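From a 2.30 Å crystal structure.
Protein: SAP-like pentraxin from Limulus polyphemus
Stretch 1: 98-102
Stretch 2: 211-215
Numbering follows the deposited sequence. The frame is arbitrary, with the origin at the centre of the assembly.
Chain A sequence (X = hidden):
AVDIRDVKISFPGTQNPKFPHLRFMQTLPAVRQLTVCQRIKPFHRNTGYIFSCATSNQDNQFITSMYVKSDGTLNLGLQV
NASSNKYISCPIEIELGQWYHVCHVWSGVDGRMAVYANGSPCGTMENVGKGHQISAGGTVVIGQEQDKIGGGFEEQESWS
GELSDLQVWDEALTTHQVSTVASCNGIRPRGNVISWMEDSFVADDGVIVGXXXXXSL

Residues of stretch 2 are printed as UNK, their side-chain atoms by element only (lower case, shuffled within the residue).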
ATOM      1  N   GLN A  98     -17.200  -1.300 -41.026  1.00  7.86           N
ATOM      2  CA  GLN A  98     -17.090  -1.748 -39.633  1.00  8.47           C
ATOM      3  C   GLN A  98     -15.771  -2.491 -39.411  1.00  7.94           C
ATOM      4  O   GLN A  98     -15.190  -3.035 -40.351  1.00  7.32           O
ATOM      5  CB  GLN A  98     -18.255  -2.666 -39.248  1.00  7.59           C
ATOM      6  CG  GLN A  98     -19.588  -1.943 -39.145  1.00  9.46           C
ATOM      7  CD  GLN A  98     -19.523  -0.762 -38.198  1.00 10.66           C
ATOM      8  OE1 GLN A  98     -19.362  -0.929 -36.988  1.00 10.78           O
ATOM      9  NE2 GLN A  98     -19.629   0.442 -38.747  1.00 11.31           N
ATOM     10  N   TRP A  99     -15.307  -2.501 -38.164  1.00  7.44           N
ATOM     11  CA  TRP A  99     -14.057  -3.161 -37.800  1.00  7.00           C
ATOM     12  C   TRP A  99     -14.222  -4.647 -37.510  1.00  7.29           C
ATOM     13  O   TRP A  99     -15.231  -5.074 -36.953  1.00  9.75           O
ATOM     14  CB  TRP A  99     -13.443  -2.512 -36.558  1.00  5.79           C
ATOM     15  CG  TRP A  99     -12.830  -1.161 -36.762  1.00  5.75           C
ATOM     16  CD1 TRP A  99     -13.353   0.053 -36.382  1.00  4.52           C
ATOM     17  CD2 TRP A  99     -11.540  -0.883 -37.329  1.00  4.23           C
ATOM     18  NE1 TRP A  99     -12.460   1.060 -36.670  1.00  5.40           N
ATOM     19  CE2 TRP A  99     -11.342   0.515 -37.252  1.00  4.34           C
ATOM     20  CE3 TRP A  99     -10.532  -1.682 -37.895  1.00  4.14           C
ATOM     21  CZ2 TRP A  99     -10.172   1.133 -37.718  1.00  2.46           C
ATOM     22  CZ3 TRP A  99      -9.371  -1.070 -38.359  1.00  1.00           C
ATOM     23  CH2 TRP A  99      -9.202   0.326 -38.264  1.00  1.00           C
ATOM     24  N   TYR A 100     -13.210  -5.425 -37.883  1.00  7.07           N
ATOM     25  CA  TYR A 100     -13.193  -6.865 -37.643  1.00  6.64           C
ATOM     26  C   TYR A 100     -11.749  -7.266 -37.391  1.00  6.99           C
ATOM     27  O   TYR A 100     -10.827  -6.640 -37.915  1.00  7.34           O
ATOM     28  CB  TYR A 100     -13.717  -7.644 -38.859  1.00  5.29           C
ATOM     29  CG  TYR A 100     -15.122  -7.273 -39.264  1.00  7.14           C
ATOM     30  CD1 TYR A 100     -15.356  -6.245 -40.177  1.00  5.81           C
ATOM     31  CD2 TYR A 100     -16.221  -7.900 -38.679  1.00  9.05           C
ATOM     32  CE1 TYR A 100     -16.645  -5.847 -40.494  1.00  8.57           C
ATOM     33  CE2 TYR A 100     -17.530  -7.506 -38.986  1.00  8.05           C
ATOM     34  CZ  TYR A 100     -17.733  -6.477 -39.891  1.00  9.68           C
ATOM     35  OH  TYR A 100     -19.020  -6.060 -40.181  1.00 11.37           O
ATOM     36  N   HIS A 101     -11.536  -8.281 -36.565  1.00  6.83           N
ATOM     37  CA  HIS A 101     -10.180  -8.744 -36.346  1.00  7.54           C
ATOM     38  C   HIS A 101     -10.053  -9.986 -37.205  1.00  7.99           C
ATOM     39  O   HIS A 101     -10.884 -10.889 -37.140  1.00  7.50           O
ATOM     40  CB  HIS A 101      -9.897  -9.086 -34.879  1.00  7.66           C
ATOM     41  CG  HIS A 101      -8.456  -9.409 -34.619  1.00 10.53           C
ATOM     42  ND1 HIS A 101      -7.913 -10.653 -34.868  1.00 10.90           N
ATOM     43  CD2 HIS A 101      -7.427  -8.625 -34.213  1.00  9.54           C
ATOM     44  CE1 HIS A 101      -6.613 -10.620 -34.628  1.00 11.56           C
ATOM     45  NE2 HIS A 101      -6.293  -9.402 -34.229  1.00 11.19           N
ATOM     46  N   VAL A 102      -9.019 -10.019 -38.028  1.00  8.59           N
ATOM     47  CA  VAL A 102      -8.803 -11.148 -38.913  1.00  9.77           C
ATOM     48  C   VAL A 102      -7.403 -11.700 -38.721  1.00  9.85           C
ATOM     49  O   VAL A 102      -6.447 -10.951 -38.504  1.00  9.38           O
ATOM     50  CB  VAL A 102      -9.011 -10.728 -40.401  1.00 10.97           C
ATOM     51  CG1 VAL A 102      -8.436 -11.777 -41.339  1.00 10.98           C
ATOM     52  CG2 VAL A 102     -10.499 -10.544 -40.679  1.00 10.68           C
ATOM     53  N   UNK A 211      -5.994   7.281 -36.178  1.00  9.52           N
ATOM     54  CA  UNK A 211      -6.206   6.446 -35.003  1.00  9.57           C
ATOM     55  C   UNK A 211      -7.419   5.534 -35.170  1.00 10.99           C
ATOM     56  O   UNK A 211      -8.473   5.957 -35.651  1.00 10.55           O
ATOM     57  c   UNK A 211      -3.947   7.264 -33.044  1.00 10.62           C
ATOM     58  c   UNK A 211      -5.148   8.128 -33.440  1.00 10.21           C
ATOM     59  c   UNK A 211      -6.799   6.449 -32.540  1.00  8.51           C
ATOM     60  c   UNK A 211      -6.420   7.324 -33.741  1.00 10.38           C
ATOM     61  N   UNK A 212      -7.259   4.277 -34.772  1.00 10.33           N
ATOM     62  CA  UNK A 212      -8.345   3.312 -34.844  1.00  9.06           C
ATOM     63  C   UNK A 212      -9.155   3.335 -33.553  1.00  8.78           C
ATOM     64  O   UNK A 212      -8.587   3.319 -32.465  1.00 10.18           O
ATOM     65  o   UNK A 212      -8.721   0.953 -34.593  1.00  6.76           O
ATOM     66  c   UNK A 212      -7.788   1.911 -35.049  1.00  6.89           C
ATOM     67  N   UNK A 213     -10.477   3.372 -33.677  1.00  9.91           N
ATOM     68  CA  UNK A 213     -11.349   3.376 -32.507  1.00 10.56           C
ATOM     69  C   UNK A 213     -12.131   2.076 -32.383  1.00 11.17           C
ATOM     70  O   UNK A 213     -13.232   2.051 -31.837  1.00 12.90           O
ATOM     71  c   UNK A 213     -10.515   7.625 -33.319  1.00 10.54           C
ATOM     72  c   UNK A 213     -11.171   6.633 -31.475  1.00  9.84           C
ATOM     73  c   UNK A 213     -11.614   5.890 -32.518  1.00 11.11           C
ATOM     74  n   UNK A 213     -10.487   7.703 -32.001  1.00 11.71           N
ATOM     75  n   UNK A 213     -11.192   6.540 -33.658  1.00 10.98           N
ATOM     76  c   UNK A 213     -12.312   4.567 -32.555  1.00  9.55           C
ATOM     77  N   UNK A 214     -11.558   0.992 -32.893  1.00 11.04           N
ATOM     78  CA  UNK A 214     -12.201  -0.312 -32.808  1.00 12.66           C
ATOM     79  C   UNK A 214     -12.245  -0.763 -31.360  1.00 13.57           C
ATOM     80  O   UNK A 214     -13.252  -1.292 -30.890  1.00 14.80           O
ATOM     81  s   UNK A 214     -11.006  -4.055 -34.292  1.00 10.94           S
ATOM     82  c   UNK A 214     -11.419  -1.360 -33.606  1.00 11.78           C
ATOM     83  c   UNK A 214     -12.089  -5.462 -34.047  1.00 11.41           C
ATOM     84  c   UNK A 214     -11.829  -2.801 -33.284  1.00 12.40           C
ATOM     85  N   UNK A 215     -11.139  -0.536 -30.663  1.00 13.41           N
ATOM     86  CA  UNK A 215     -10.990  -0.952 -29.281  1.00 16.69           C
ATOM     87  C   UNK A 215     -11.186   0.152 -28.239  1.00 17.10           C
ATOM     88  O   UNK A 215     -11.931  -0.024 -27.275  1.00 17.27           O
ATOM     89  c   UNK A 215      -9.610  -1.584 -29.116  1.00 19.27           C
ATOM     90  s   UNK A 215      -9.395  -3.184 -29.969  1.00 23.84           S
TER

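Position 211 carries four side-chain carbons and no heteroatom. The chain forks at its first carbon, and one arm is two carbons long. A fork at the first carbon with arms of one and two carbons is the pattern of isoleucine. Its CA-to-CB bond points away from stretch 1. This is I211, and it takes no part in the contact: I211 CG2 is 8.2 Å from W99 CZ2.

Position 212 has one carbon followed by one oxygen. There is no branch, so the residue is serine rather than threonine. Its CA-to-CB bond points toward stretch 1. The oxygen lies over one face of the W99 ring. This is S212, with chi1 in the t well. Its OG is 3.5 Å from W99 CZ2, a van der Waals approach and not a hydrogen bond across the stretches. S212 OG also accepts a weak hydrogen bond from the backbone N of position 214, with 3.3 Å between S212 OG and that N. That bond is nearly straight, with an angle of 170° at the hydrogen, and it ties the two positions together within stretch 2.

Position 213 shows one carbon and then a five-membered ring of three carbons and two nitrogens. Only histidine has such a ring. The CA-to-CB bond points away from stretch 1. This is H213, and H213 CB is 5.4 Å from W99 NE1. Its nearest atom to W99 is a backbone one: H213 N is 4.3 Å from W99 NE1. Its ND1 is hydrogen-bonded elsewhere in the structure.

Position 214 has an unbranched side chain of two carbons, a sulfur and a terminal carbon. A sulfur between carbons in a straight chain is the thioether of methionine. The CA-to-CB bond points toward stretch 1, and CB sits 3.5 Å from W99 CG. This is M214. All three of its chi angles are in the t well, so the chain is extended. It runs from the indole to the backbone of the next residues: CE lies 3.8 Å from Y100 C and 3.8 Å from H101 N.

Position 215 has one carbon and then one sulfur. That is a cysteine side chain. It is bonded covalently to a group elsewhere in the structure. The side chain is out of reach of stretch 1. This is C215, outside the contact.

The contact is a packing of W99 against M214, whose CA atoms are 6.0 Å apart. M214 CB stands 3.6 Å from the centroid of the five-membered ring of W99, only 17° off the ring normal, which makes a CH-pi contact over the face. M214 SD is farther, 4.9 Å from that centroid, and approaches obliquely. S212 OG lies over the same face as M214 CB. No hydrogen bond crosses between the stretches. Apolar packing and the CH-pi contact carry the contact, which buries 243 Å² in total, most of it on W99 and M214.

Stretch 2, residues 211-215: ISHMC
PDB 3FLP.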